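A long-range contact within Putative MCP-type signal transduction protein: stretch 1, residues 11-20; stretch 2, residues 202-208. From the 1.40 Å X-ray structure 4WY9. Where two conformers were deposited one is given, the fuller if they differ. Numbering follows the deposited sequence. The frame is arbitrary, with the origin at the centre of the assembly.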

# COMPACT_ATOMS: atom_id res chain seq x y z
N ASN A 11 -11.10 20.48 23.23
CA ASN A 11 -9.82 20.76 22.60
C ASN A 11 -9.12 19.47 22.15
O ASN A 11 -8.53 19.42 21.06
CB ASN A 11 -8.95 21.58 23.54
CG ASN A 11 -7.80 22.23 22.83
OD1 ASN A 11 -7.96 22.76 21.68
ND2 ASN A 11 -6.63 22.20 23.44
N THR A 12 -9.24 18.42 22.96
CA THR A 12 -8.62 17.15 22.64
C THR A 12 -9.25 16.58 21.38
O THR A 12 -8.56 16.06 20.49
CB THR A 12 -8.70 16.13 23.78
OG1 THR A 12 -8.07 16.64 24.95
CG2 THR A 12 -8.04 14.82 23.41
N GLU A 13 -10.57 16.63 21.31
CA GLU A 13 -11.28 16.16 20.12
C GLU A 13 -10.78 16.92 18.88
O GLU A 13 -10.53 16.32 17.83
CB GLU A 13 -12.77 16.31 20.31
CG GLU A 13 -13.34 15.39 21.39
CD GLU A 13 -14.78 15.73 21.83
OE1 GLU A 13 -15.23 16.87 21.57
OE2 GLU A 13 -15.44 14.88 22.47
N ASP A 14 -10.65 18.24 19.00
CA ASP A 14 -10.23 19.03 17.85
C ASP A 14 -8.79 18.72 17.48
O ASP A 14 -8.43 18.67 16.30
CB ASP A 14 -10.39 20.53 18.14
CG ASP A 14 -11.83 20.97 18.22
OD1 ASP A 14 -12.72 20.28 17.73
OD2 ASP A 14 -12.07 22.08 18.77
N ILE A 15 -7.95 18.54 18.47
CA ILE A 15 -6.55 18.20 18.24
C ILE A 15 -6.45 16.86 17.53
O ILE A 15 -5.70 16.72 16.54
CB ILE A 15 -5.75 18.19 19.56
CG1 ILE A 15 -5.59 19.61 20.08
CG2 ILE A 15 -4.39 17.53 19.40
CD1 ILE A 15 -5.21 19.71 21.55
N LEU A 16 -7.18 15.87 18.01
CA LEU A 16 -7.13 14.54 17.39
C LEU A 16 -7.62 14.59 15.93
O LEU A 16 -7.03 13.94 15.04
CB LEU A 16 -7.91 13.53 18.19
CG LEU A 16 -7.31 13.13 19.52
CD1 LEU A 16 -8.30 12.25 20.29
CD2 LEU A 16 -6.00 12.38 19.33
N ALA A 17 -8.68 15.35 15.67
CA ALA A 17 -9.15 15.50 14.29
C ALA A 17 -8.06 16.10 13.40
O ALA A 17 -7.84 15.67 12.27
CB ALA A 17 -10.41 16.33 14.25
N SER A 18 -7.35 17.10 13.94
CA SER A 18 -6.30 17.77 13.18
C SER A 18 -5.13 16.81 12.89
O SER A 18 -4.64 16.73 11.76
CB SER A 18 -5.79 19.00 13.93
OG SER A 18 -4.76 19.68 13.23
N ILE A 19 -4.73 16.05 13.90
CA ILE A 19 -3.60 15.13 13.79
C ILE A 19 -3.92 14.07 12.74
O ILE A 19 -3.07 13.74 11.87
CB ILE A 19 -3.31 14.42 15.16
CG1 ILE A 19 -2.72 15.40 16.15
CG2 ILE A 19 -2.43 13.19 15.00
CD1 ILE A 19 -2.64 14.86 17.56
N THR A 20 -5.12 13.52 12.79
CA THR A 20 -5.50 12.45 11.84
C THR A 20 -5.58 13.00 10.43
O THR A 20 -5.17 12.33 9.47
CB THR A 20 -6.82 11.77 12.23
OG1 THR A 20 -7.91 12.69 12.18
CG2 THR A 20 -6.68 11.17 13.60
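Stretch 2, residues 202-208: QKYDGEL

What does each backbone do where the two stretches meet? Residues 11-20 lie within a helix that begins earlier in the chain and continues beyond it, held by regular bonds from each amide to the carbonyl four residues back, such as Ile-15 N to Asn-11 O at 2.8 Å and Ile-19 N to Ile-15 O at 2.9 Å. Stretch 2 has no regular helix or strand. Its main feature is a type II beta turn from Tyr-204 to Glu-207, closed by the hydrogen bond from Glu-207 N to Tyr-204 O at 3.0 Å. Gly-206 takes the positive phi of 78° in this turn, a value that by itself favours glycine.

How close do the backbones come, and in what register? They stay well apart: Thr-12 CA is 10.0 Å from Tyr-204 CA, and Ile-19 CA is 9.7 Å from Lys-203 CA. As the chain of stretch 2 passes from Lys-203 to Tyr-204, its nearest partner thus shifts back along the helix from Ile-19 to Thr-12. Side chains fill the gap, and no direct hydrogen bond joins the two stretches.

Which side chains make the contact? Tyr-204 contributes most, with its CA-to-CB bond directed toward the helix and its ring reaching across Thr-12, Ile-15 and Leu-16. Ile-15 CG2 meets the ring at its edge, 4.4 Å from Tyr-204 CE2, while Ile-15 CD1 comes to 3.6 Å from Tyr-204 OH. Leu-16 CD2 also lies 4.4 Å from Tyr-204 CE2. One turn of helix separates Ile-15 from Ile-19, and both point toward stretch 2. The long aliphatic part of Lys-203 spans them, with its CD 3.8 Å from Ile-15 CG2 and 4.4 Å from Ile-19 CD1.

How are the polar groups accommodated? A water links the two stretches, donating to Thr-12 OG1 at 2.7 Å and hydrogen-bonding to Tyr-204 OH at 2.8 Å. The tyrosine hydroxyl thereby gains a polar partner although its closest neighbours on the helix are methyl groups, including Thr-12 CG2 at 4.0 Å from Tyr-204 OH. Glu-207 turns its carboxylate back onto its own loop: Glu-207 OE1 accepts hydrogen bonds from Lys-203 N at 2.8 Å and Tyr-204 N at 3.1 Å, tying together the two residues that contact the helix most. Its other oxygen, Glu-207 OE2, lies 4.5 Å from Ile-19 CG2, at the outer limit of contact.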

# COMPACT_ATOMS: atom_id res chain seq x y z
N GLN A 202 4.44 11.94 19.28
CA GLN A 202 3.59 11.39 20.37
C GLN A 202 3.15 12.50 21.29
O GLN A 202 3.97 13.06 22.02
CB GLN A 202 4.34 10.27 21.13
CG GLN A 202 3.53 9.52 22.22
CD GLN A 202 2.67 8.40 21.59
OE1 GLN A 202 2.37 8.41 20.40
NE2 GLN A 202 2.23 7.46 22.41
N LYS A 203 1.89 12.86 21.27
CA LYS A 203 1.40 13.99 22.05
C LYS A 203 0.85 13.55 23.38
O LYS A 203 0.96 14.30 24.36
CB LYS A 203 0.35 14.77 21.28
CG LYS A 203 -0.06 16.05 21.96
CD LYS A 203 -1.01 16.84 21.09
CE LYS A 203 -1.41 18.13 21.81
NZ LYS A 203 -0.26 19.05 21.79
N TYR A 204 0.26 12.37 23.44
CA TYR A 204 -0.35 11.91 24.67
C TYR A 204 0.24 10.58 25.12
O TYR A 204 0.58 9.72 24.28
CB TYR A 204 -1.86 11.73 24.51
CG TYR A 204 -2.54 12.99 24.08
CD1 TYR A 204 -2.86 13.97 24.99
CD2 TYR A 204 -2.92 13.22 22.75
CE1 TYR A 204 -3.46 15.12 24.62
CE2 TYR A 204 -3.55 14.38 22.37
CZ TYR A 204 -3.82 15.35 23.31
OH TYR A 204 -4.43 16.53 22.95
N ASP A 205 0.31 10.38 26.42
CA ASP A 205 0.72 9.10 26.96
C ASP A 205 -0.26 8.02 26.48
O ASP A 205 -1.46 8.15 26.67
CB ASP A 205 0.72 9.17 28.49
CG ASP A 205 1.72 10.18 29.04
OD1 ASP A 205 2.07 11.12 28.36
OD2 ASP A 205 2.21 9.96 30.15
N GLY A 206 0.26 6.96 25.88
CA GLY A 206 -0.57 5.89 25.42
C GLY A 206 -1.30 6.15 24.14
O GLY A 206 -2.13 5.34 23.72
N GLU A 207 -1.00 7.26 23.46
CA GLU A 207 -1.59 7.56 22.17
C GLU A 207 -1.30 6.43 21.18
O GLU A 207 -0.17 5.97 21.08
CB GLU A 207 -1.05 8.88 21.63
CG GLU A 207 -1.39 9.19 20.19
CD GLU A 207 -0.85 10.52 19.73
OE1 GLU A 207 -0.35 11.30 20.57
OE2 GLU A 207 -0.92 10.79 18.49
N LEU A 208 -2.32 5.99 20.45
CA LEU A 208 -2.18 4.99 19.39
C LEU A 208 -2.37 5.69 18.06
O LEU A 208 -3.34 6.41 17.89
CB LEU A 208 -3.16 3.85 19.55
CG LEU A 208 -3.13 3.11 20.89
CD1 LEU A 208 -4.28 2.14 20.98
CD2 LEU A 208 -1.81 2.41 21.12
O HOH W 1 -5.60 17.76 25.14